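Local coordinates for ferripyochelin binding protein (Salmonella enterica subsp. enterica serovar Typhimurium, PDB 3R3R) that binds zinc and belongs to the gamma-class carbonic anhydrase family, folded as a left-handed beta-helix, though its own activity is not established, at residues Gly19-Ile24 with Leu36-Gly41. Residues are numbered along the deposited sequence; the frame is centred on the assembly and turned at random.
Sequences GQRVMI and LADDVG
Arg21 and Asp39 form a two-pronged salt bridge through one flank of the guanidinium: NE bonds to Asp39 OD1 at 2.9 Å, and NH2 bonds nearly straight to Asp39 OD2. Both oxygens sit in the guanidinium plane, though the carboxylate is turned 41° against it. The bend at chi3 (-61°) in Arg21 swings the guanidinium alongside Asp39. Asp39 OD1 also forms a salt bridge with Lys175 of helix 158-182, which should strengthen its hold on negative charge. A water accepts from Arg21 NH2 and donates to Asp38 OD2. The other oxygen, Asp38 OD1, takes the backbone N-H of Gln20 at 2.8 Å from above the carboxylate plane.

These are equivalent corners of successive coils of the left-handed beta-helix, where one turn stacks in parallel on the next. Backbone bonds run from Gly19 N to Leu36 O (2.8 Å), from Asp39 N to Gln20 O (2.9 Å) and from Met23 N to Val40 O (3.0 Å), the last leading into the parallel bridge of Met23 with Gly41.

The apolar contacts centre on the buried Leu36, whose CD1 lies 4.1 Å from both Val22 CG1 and Ile24 CG1. Separately, the Val22 CG2 methyl rests 3.3 Å from the carbonyl oxygen Ala37 O.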
loop_
_atom_site.group_PDB
_atom_site.type_symbol
_atom_site.label_atom_id
_atom_site.label_comp_id
_atom_site.label_asym_id
_atom_site.label_seq_id
_atom_site.Cartn_x
_atom_site.Cartn_y
_atom_site.Cartn_z
ATOM N N GLY A 19 14.261 3.765 2.701
ATOM C CA GLY A 19 14.800 3.744 4.051
ATOM C C GLY A 19 15.623 2.507 4.357
ATOM O O GLY A 19 16.223 1.905 3.471
ATOM N N GLN A 20 15.662 2.126 5.627
ATOM C CA GLN A 20 16.494 0.999 6.031
ATOM C C GLN A 20 15.719 -0.309 6.129
ATOM O O GLN A 20 14.534 -0.322 6.470
ATOM C CB GLN A 20 17.183 1.310 7.362
ATOM C CG GLN A 20 18.093 2.529 7.288
ATOM C CD GLN A 20 19.227 2.346 6.293
ATOM O OE1 GLN A 20 19.977 1.373 6.367
ATOM N NE2 GLN A 20 19.350 3.277 5.351
ATOM N N ARG A 21 16.415 -1.404 5.835
ATOM C CA ARG A 21 15.867 -2.756 5.902
ATOM C C ARG A 21 14.624 -2.892 5.018
ATOM O O ARG A 21 13.658 -3.567 5.376
ATOM C CB ARG A 21 15.554 -3.142 7.347
ATOM C CG ARG A 21 16.766 -3.004 8.301
ATOM C CD ARG A 21 16.354 -3.313 9.732
ATOM N NE ARG A 21 15.339 -2.372 10.180
ATOM C CZ ARG A 21 15.604 -1.161 10.660
ATOM N NH1 ARG A 21 16.863 -0.744 10.794
ATOM N NH2 ARG A 21 14.599 -0.377 11.022
ATOM N N VAL A 22 14.644 -2.236 3.860
ATOM C CA VAL A 22 13.529 -2.329 2.922
ATOM C C VAL A 22 13.761 -3.500 1.978
ATOM O O VAL A 22 14.861 -3.643 1.431
ATOM C CB VAL A 22 13.366 -1.017 2.125
ATOM C CG1 VAL A 22 12.279 -1.150 1.052
ATOM C CG2 VAL A 22 13.010 0.109 3.066
ATOM N N MET A 23 12.746 -4.345 1.799
ATOM C CA MET A 23 12.813 -5.369 0.768
ATOM C C MET A 23 12.021 -4.914 -0.456
ATOM O O MET A 23 10.858 -4.545 -0.333
ATOM C CB MET A 23 12.204 -6.685 1.257
ATOM C CG MET A 23 12.253 -7.786 0.206
ATOM S SD MET A 23 11.382 -9.287 0.736
ATOM C CE MET A 23 9.686 -8.711 0.744
ATOM N N ILE A 24 12.655 -4.924 -1.624
ATOM C CA ILE A 24 11.926 -4.739 -2.872
ATOM C C ILE A 24 12.231 -5.924 -3.762
ATOM O O ILE A 24 13.357 -6.089 -4.233
ATOM C CB ILE A 24 12.275 -3.433 -3.602
ATOM C CG1 ILE A 24 12.132 -2.233 -2.658
ATOM C CG2 ILE A 24 11.371 -3.262 -4.819
ATOM C CD1 ILE A 24 13.290 -1.231 -2.739
ATOM N N LEU A 36 9.665 4.930 0.390
ATOM C CA LEU A 36 9.455 3.723 1.181
ATOM C C LEU A 36 10.207 3.882 2.488
ATOM O O LEU A 36 11.437 3.980 2.507
ATOM C CB LEU A 36 9.965 2.490 0.439
ATOM C CG LEU A 36 9.341 2.272 -0.936
ATOM C CD1 LEU A 36 9.875 0.990 -1.525
ATOM C CD2 LEU A 36 7.800 2.237 -0.868
ATOM N N ALA A 37 9.457 3.931 3.577
ATOM C CA ALA A 37 10.029 4.069 4.903
ATOM C C ALA A 37 10.678 2.769 5.393
ATOM O O ALA A 37 10.613 1.736 4.726
ATOM C CB ALA A 37 8.972 4.554 5.864
ATOM N N ASP A 38 11.347 2.846 6.537
ATOM C CA ASP A 38 12.024 1.694 7.119
ATOM C C ASP A 38 11.119 0.469 7.214
ATOM O O ASP A 38 9.942 0.579 7.555
ATOM C CB ASP A 38 12.480 2.004 8.544
ATOM C CG ASP A 38 13.557 3.072 8.625
ATOM O OD1 ASP A 38 14.165 3.450 7.599
ATOM O OD2 ASP A 38 13.808 3.510 9.764
ATOM N N ASP A 39 11.696 -0.699 6.951
ATOM C CA ASP A 39 11.035 -1.980 7.189
ATOM C C ASP A 39 9.839 -2.252 6.279
ATOM O O ASP A 39 9.060 -3.157 6.550
ATOM C CB ASP A 39 10.633 -2.126 8.662
ATOM C CG ASP A 39 11.832 -2.277 9.579
ATOM O OD1 ASP A 39 12.668 -3.180 9.350
ATOM O OD2 ASP A 39 11.945 -1.476 10.522
ATOM N N VAL A 40 9.698 -1.477 5.206
ATOM C CA VAL A 40 8.693 -1.774 4.187
ATOM C C VAL A 40 9.101 -3.024 3.408
ATOM O O VAL A 40 10.288 -3.228 3.118
ATOM C CB VAL A 40 8.506 -0.563 3.238
ATOM C CG1 VAL A 40 7.779 -0.941 1.953
ATOM C CG2 VAL A 40 7.733 0.536 3.939
ATOM N N GLY A 41 8.126 -3.874 3.098
ATOM C CA GLY A 41 8.366 -5.020 2.243
ATOM C C GLY A 41 7.491 -4.966 1.017
ATOM O O GLY A 41 6.266 -4.916 1.144
HETATM O O HOH W 1 15.901 2.086 11.603
#